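PDB 6TGF: exopolysaccharide biosynthesis protein from Pantoea stewartii subsp. stewartii DC283, which modifies the glycan biofilm of its bacterium, probably as a hydrolase, with a trimeric, parallel beta-helix fold like that of bacteriophage tailspikes. Local coordinates for residues Ala591-Gln596 and Thr627-Arg632; His601-Trp606 and Val617-Lys622. All blocks are in the same frame, centred on the assembly; numbering follows the deposited sequence.

Interaction 1 (Ala591-Gln596 and Thr627-Arg632)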
loop_
_atom_site.group_PDB
_atom_site.type_symbol
_atom_site.label_atom_id
_atom_site.label_comp_id
_atom_site.label_asym_id
_atom_site.label_seq_id
_atom_site.Cartn_x
_atom_site.Cartn_y
_atom_site.Cartn_z
ATOM N N ALA B 591 28.463 -13.730 -36.723
ATOM C CA ALA B 591 28.130 -13.017 -37.979
ATOM C C ALA B 591 27.541 -11.648 -37.622
ATOM O O ALA B 591 26.644 -11.600 -36.762
ATOM C CB ALA B 591 27.175 -13.837 -38.809
ATOM N N VAL B 592 28.043 -10.583 -38.250
ATOM C CA VAL B 592 27.617 -9.173 -38.002
ATOM C C VAL B 592 26.889 -8.662 -39.251
ATOM O O VAL B 592 27.560 -8.453 -40.279
ATOM C CB VAL B 592 28.823 -8.288 -37.632
ATOM C CG1 VAL B 592 28.416 -6.847 -37.366
ATOM C CG2 VAL B 592 29.586 -8.852 -36.443
ATOM N N ILE B 593 25.567 -8.477 -39.155
ATOM C CA ILE B 593 24.677 -8.049 -40.276
ATOM C C ILE B 593 24.350 -6.562 -40.110
ATOM O O ILE B 593 23.748 -6.205 -39.080
ATOM C CB ILE B 593 23.398 -8.910 -40.317
ATOM C CG1 ILE B 593 23.721 -10.397 -40.483
ATOM C CG2 ILE B 593 22.441 -8.419 -41.397
ATOM C CD1 ILE B 593 22.594 -11.319 -40.086
ATOM N N HIS B 594 24.722 -5.741 -41.097
ATOM C CA HIS B 594 24.412 -4.288 -41.162
ATOM C C HIS B 594 23.200 -4.071 -42.072
ATOM O O HIS B 594 23.165 -4.676 -43.160
ATOM C CB HIS B 594 25.635 -3.493 -41.634
ATOM C CG HIS B 594 26.865 -3.768 -40.836
ATOM N ND1 HIS B 594 27.845 -4.641 -41.267
ATOM C CD2 HIS B 594 27.274 -3.299 -39.639
ATOM C CE1 HIS B 594 28.808 -4.692 -40.369
ATOM N NE2 HIS B 594 28.481 -3.877 -39.360
ATOM N N VAL B 595 22.241 -3.258 -41.620
ATOM C CA VAL B 595 21.038 -2.831 -42.395
ATOM C C VAL B 595 20.824 -1.338 -42.136
ATOM O O VAL B 595 20.731 -0.960 -40.954
ATOM C CB VAL B 595 19.791 -3.654 -42.011
ATOM C CG1 VAL B 595 18.551 -3.202 -42.771
ATOM C CG2 VAL B 595 20.013 -5.147 -42.203
ATOM N N GLN B 596 20.772 -0.527 -43.196
ATOM C CA GLN B 596 20.441 0.922 -43.126
ATOM C C GLN B 596 19.280 1.212 -44.081
ATOM O O GLN B 596 19.352 0.771 -45.243
ATOM C CB GLN B 596 21.648 1.790 -43.487
ATOM C CG GLN B 596 21.445 3.264 -43.161
ATOM C CD GLN B 596 22.464 4.170 -43.809
ATOM O OE1 GLN B 596 22.935 3.921 -44.915
ATOM N NE2 GLN B 596 22.804 5.249 -43.123
ATOM N N THR B 627 11.910 -3.810 -43.454
ATOM C CA THR B 627 13.000 -4.674 -43.990
ATOM C C THR B 627 12.975 -6.032 -43.276
ATOM O O THR B 627 13.283 -6.059 -42.068
ATOM C CB THR B 627 14.375 -4.015 -43.814
ATOM O OG1 THR B 627 14.303 -2.666 -44.273
ATOM C CG2 THR B 627 15.475 -4.749 -44.551
ATOM N N GLN B 628 12.626 -7.109 -43.990
ATOM C CA GLN B 628 12.748 -8.509 -43.497
ATOM C C GLN B 628 14.177 -8.999 -43.750
ATOM O O GLN B 628 14.665 -8.815 -44.880
ATOM C CB GLN B 628 11.746 -9.441 -44.181
ATOM C CG GLN B 628 10.297 -9.166 -43.806
ATOM C CD GLN B 628 9.604 -8.285 -44.815
ATOM O OE1 GLN B 628 9.430 -8.655 -45.973
ATOM N NE2 GLN B 628 9.191 -7.107 -44.374
ATOM N N VAL B 629 14.811 -9.595 -42.735
ATOM C CA VAL B 629 16.203 -10.135 -42.799
ATOM C C VAL B 629 16.142 -11.658 -42.639
ATOM O O VAL B 629 15.564 -12.122 -41.637
ATOM C CB VAL B 629 17.110 -9.488 -41.735
ATOM C CG1 VAL B 629 18.521 -10.061 -41.758
ATOM C CG2 VAL B 629 17.152 -7.974 -41.880
ATOM N N PHE B 630 16.709 -12.391 -43.601
ATOM C CA PHE B 630 16.869 -13.869 -43.587
ATOM C C PHE B 630 18.358 -14.206 -43.450
ATOM O O PHE B 630 19.192 -13.468 -44.010
ATOM C CB PHE B 630 16.290 -14.492 -44.860
ATOM C CG PHE B 630 14.799 -14.338 -45.028
ATOM C CD1 PHE B 630 14.251 -13.129 -45.424
ATOM C CD2 PHE B 630 13.945 -15.409 -44.808
ATOM C CE1 PHE B 630 12.880 -12.988 -45.584
ATOM C CE2 PHE B 630 12.575 -15.268 -44.973
ATOM C CZ PHE B 630 12.045 -14.058 -45.359
ATOM N N ILE B 631 18.676 -15.279 -42.719
ATOM C CA ILE B 631 20.064 -15.811 -42.571
ATOM C C ILE B 631 20.049 -17.317 -42.864
ATOM O O ILE B 631 19.128 -18.009 -42.384
ATOM C CB ILE B 631 20.656 -15.490 -41.181
ATOM C CG1 ILE B 631 19.863 -16.117 -40.030
ATOM C CG2 ILE B 631 20.800 -13.987 -40.997
ATOM C CD1 ILE B 631 20.677 -16.319 -38.771
ATOM N N ARG B 632 21.020 -17.787 -43.650
ATOM C CA ARG B 632 21.274 -19.231 -43.892
ATOM C C ARG B 632 22.154 -19.743 -42.748
ATOM O O ARG B 632 23.393 -19.643 -42.854
ATOM C CB ARG B 632 21.918 -19.452 -45.264
ATOM C CG ARG B 632 21.978 -20.913 -45.689
ATOM C CD ARG B 632 22.139 -21.087 -47.188
ATOM N NE ARG B 632 21.539 -22.337 -47.638
ATOM C CZ ARG B 632 22.202 -23.440 -47.982
ATOM N NH1 ARG B 632 23.524 -23.478 -47.950
ATOM N NH2 ARG B 632 21.532 -24.514 -48.366
#
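Face-to-face packing of two beta-sheets joins Ile593 and Val595 to Thr627, Val629 and Ile631 inside a beta-sandwich that follows the parallel beta-helix in the chain of this tailspike-like protein. Strand 589-597 belongs to one antiparallel five-stranded sheet and strand 626-633 to the other. Their segments run antiparallel at 167°, with axes 9.7 Å apart at closest approach, a spacing bridged by side chains alone. In residues 591-596 it is Ile593 and Val595 that point at the opposite sheet, and in 627-632 Thr627, Val629 and Ile631 answer them; all five are buried and the contact is apolar. Val595 divides its two methyls between two partners. CG1, anti to its backbone N (chi1 179°), meets Thr627 CG2 at 3.9 Å, the two side chains reaching toward each other tip to tip, whereas CG2 lies 4.0 Å from Val629 CG2 as the two valines slide past each other in opposite directions. Thr627 makes this contact through its methyl. Val629 also uses its other branch, CG1, 4.3 Å from Ile593 CG2. Trp606 and Val617 also touch Ile593, and Ile631 rests on Leu547 of strand 543-551. At the outer side of the first strand, Gln596 NE2 bonds to Gln568 O of the second subunit and to Gly556 O of its own chain. Toward the far end of the contact the two isoleucine side chains cross at about a right angle, the delta methyl CD1 of Ile593 meeting the branch methyl CG2 of Ile631.

Interaction 2 (His601-Trp606 and Val617-Lys622); sequences HAEASW and VRYVAK
Trp606 lays one face of its indole against Val617, whose CG2 methyl sits almost directly over the five-membered ring, 3.4 Å from its centroid, a CH-pi contact. Val617 CB adds to it at the indole's CD1, 3.5 Å away. Tyr619, the second flat group, has CG between its backbone N and carbonyl carbon (chi1 69°). The ring meets strand 602-610 atom by atom: its CD1 packs on Ala604 CB at 3.7 Å and its CE2 comes within 3.3 Å of Ala602 O, both approaching the ring obliquely. The phenol OH ends beside CA and CG of Glu603, each 3.6 Å away, while the Glu603 carboxylate is held by the second subunit, through Thr573 OG1, Gly572 N and Asn571 ND2. The third ring, His601, has the carbonyl carbon of Lys622 at its edge, near the plane. Its ND1 makes a weak, bent hydrogen bond to Ala621 O (2.7 Å, 117° at the hydrogen), and the CB atoms of His601 and Ala621 touch. Ala621 CB also rests on Ala602 O. His674 meets the Tyr619 ring edge-to-face. Strands 602-610 and 614-620, successive in the chain, lie in opposite sheets of the sandwich, with segments antiparallel at 171°; strand 589-597 flanks the first, strand 626-633 the second, and Pro677 and Arg679 bond to the backbone of Trp606, and Ala676 to that of Val617.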
loop_
_atom_site.group_PDB
_atom_site.type_symbol
_atom_site.label_atom_id
_atom_site.label_comp_id
_atom_site.label_asym_id
_atom_site.label_seq_id
_atom_site.Cartn_x
_atom_site.Cartn_y
_atom_site.Cartn_z
ATOM N N HIS B 601 13.809 2.428 -49.714
ATOM C CA HIS B 601 14.003 1.057 -49.168
ATOM C C HIS B 601 15.221 1.045 -48.234
ATOM O O HIS B 601 15.637 2.132 -47.788
ATOM C CB HIS B 601 14.147 0.045 -50.315
ATOM C CG HIS B 601 13.048 0.109 -51.320
ATOM N ND1 HIS B 601 11.864 -0.586 -51.167
ATOM C CD2 HIS B 601 12.946 0.779 -52.488
ATOM C CE1 HIS B 601 11.080 -0.346 -52.197
ATOM N NE2 HIS B 601 11.719 0.489 -53.022
ATOM N N ALA B 602 15.755 -0.146 -47.949
ATOM C CA ALA B 602 17.003 -0.376 -47.184
ATOM C C ALA B 602 17.914 -1.307 -47.988
ATOM O O ALA B 602 17.399 -2.033 -48.860
ATOM C CB ALA B 602 16.676 -0.962 -45.831
ATOM N N GLU B 603 19.219 -1.264 -47.708
ATOM C CA GLU B 603 20.235 -2.210 -48.245
ATOM C C GLU B 603 21.008 -2.798 -47.062
ATOM O O GLU B 603 20.969 -2.187 -45.978
ATOM C CB GLU B 603 21.144 -1.500 -49.250
ATOM C CG GLU B 603 20.456 -1.221 -50.575
ATOM C CD GLU B 603 21.118 -0.181 -51.462
ATOM O OE1 GLU B 603 22.172 0.355 -51.071
ATOM O OE2 GLU B 603 20.571 0.093 -52.549
ATOM N N ALA B 604 21.659 -3.946 -47.262
ATOM C CA ALA B 604 22.352 -4.714 -46.202
ATOM C C ALA B 604 23.782 -5.058 -46.636
ATOM O O ALA B 604 24.135 -4.804 -47.802
ATOM C CB ALA B 604 21.561 -5.954 -45.867
ATOM N N SER B 605 24.561 -5.608 -45.702
ATOM C CA SER B 605 25.968 -6.058 -45.863
ATOM C C SER B 605 26.407 -6.711 -44.549
ATOM O O SER B 605 26.051 -6.164 -43.486
ATOM C CB SER B 605 26.870 -4.910 -46.244
ATOM O OG SER B 605 28.238 -5.276 -46.134
ATOM N N TRP B 606 27.121 -7.840 -44.611
ATOM C CA TRP B 606 27.440 -8.656 -43.408
ATOM C C TRP B 606 28.884 -9.171 -43.441
ATOM O O TRP B 606 29.362 -9.555 -44.526
ATOM C CB TRP B 606 26.423 -9.795 -43.249
ATOM C CG TRP B 606 26.564 -10.918 -44.231
ATOM C CD1 TRP B 606 26.128 -10.945 -45.523
ATOM C CD2 TRP B 606 27.162 -12.203 -43.983
ATOM N NE1 TRP B 606 26.421 -12.152 -46.099
ATOM C CE2 TRP B 606 27.055 -12.945 -45.178
ATOM C CE3 TRP B 606 27.780 -12.795 -42.874
ATOM C CZ2 TRP B 606 27.546 -14.244 -45.292
ATOM C CZ3 TRP B 606 28.266 -14.080 -42.988
ATOM C CH2 TRP B 606 28.149 -14.793 -44.182
ATOM N N VAL B 617 23.223 -14.312 -46.305
ATOM C CA VAL B 617 22.217 -13.330 -45.805
ATOM C C VAL B 617 21.452 -12.772 -47.010
ATOM O O VAL B 617 22.111 -12.299 -47.959
ATOM C CB VAL B 617 22.880 -12.199 -44.994
ATOM C CG1 VAL B 617 21.880 -11.131 -44.576
ATOM C CG2 VAL B 617 23.621 -12.732 -43.780
ATOM N N ARG B 618 20.120 -12.840 -46.968
ATOM C CA ARG B 618 19.205 -12.195 -47.946
ATOM C C ARG B 618 18.197 -11.344 -47.169
ATOM O O ARG B 618 17.960 -11.648 -45.983
ATOM C CB ARG B 618 18.507 -13.247 -48.813
ATOM C CG ARG B 618 19.462 -14.188 -49.535
ATOM C CD ARG B 618 18.748 -15.097 -50.515
ATOM N NE ARG B 618 18.376 -14.387 -51.733
ATOM C CZ ARG B 618 19.123 -14.299 -52.833
ATOM N NH1 ARG B 618 20.306 -14.887 -52.900
ATOM N NH2 ARG B 618 18.674 -13.618 -53.875
ATOM N N TYR B 619 17.642 -10.312 -47.811
ATOM C CA TYR B 619 16.656 -9.381 -47.204
ATOM C C TYR B 619 15.563 -9.039 -48.224
ATOM O O TYR B 619 15.752 -9.283 -49.433
ATOM C CB TYR B 619 17.354 -8.124 -46.676
ATOM C CG TYR B 619 17.908 -7.209 -47.738
ATOM C CD1 TYR B 619 19.174 -7.408 -48.264
ATOM C CD2 TYR B 619 17.169 -6.140 -48.218
ATOM C CE1 TYR B 619 19.689 -6.571 -49.241
ATOM C CE2 TYR B 619 17.668 -5.296 -49.194
ATOM C CZ TYR B 619 18.935 -5.509 -49.708
ATOM O OH TYR B 619 19.434 -4.681 -50.671
ATOM N N VAL B 620 14.450 -8.496 -47.725
ATOM C CA VAL B 620 13.268 -8.053 -48.522
ATOM C C VAL B 620 12.855 -6.665 -48.022
ATOM O O VAL B 620 12.250 -6.587 -46.935
ATOM C CB VAL B 620 12.110 -9.065 -48.417
ATOM C CG1 VAL B 620 10.851 -8.570 -49.110
ATOM C CG2 VAL B 620 12.506 -10.434 -48.951
ATOM N N ALA B 621 13.189 -5.620 -48.783
ATOM C CA ALA B 621 12.802 -4.214 -48.525
ATOM C C ALA B 621 11.727 -3.799 -49.537
ATOM O O ALA B 621 12.089 -3.235 -50.588
ATOM C CB ALA B 621 14.019 -3.327 -48.596
ATOM N N LYS B 622 10.457 -4.091 -49.230
ATOM C CA LYS B 622 9.293 -3.872 -50.134
ATOM C C LYS B 622 8.541 -2.589 -49.751
ATOM O O LYS B 622 7.606 -2.222 -50.489
ATOM C CB LYS B 622 8.365 -5.091 -50.113
ATOM C CG LYS B 622 8.674 -6.131 -51.180
ATOM C CD LYS B 622 7.784 -7.353 -51.132
ATOM C CE LYS B 622 8.429 -8.589 -51.725
ATOM N NZ LYS B 622 9.209 -8.289 -52.950
#

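Both contacts hold the same two sheets together, one strand pair apart: 591-596 and 601-606 are neighbours in one sheet, 617-622 and 627-632 in the other, and the contact centres lie 7 Å apart. Probable backbone hydrogen bonds, His594 N to Ser605 O and Phe630 N to Arg618 O, tie them within each sheet. Interaction 1 is wholly buried and aliphatic, its methyls meeting across the sandwich. Interaction 2 is more varied and buries more surface, 414 against 183 Å²; the rings of Trp606 and Tyr619 belong to its buried part, while its His601 and Lys622 end reaches solvent and has a weak polar bond. Both touch the second subunit, and interaction 2 also the third, through Trp606.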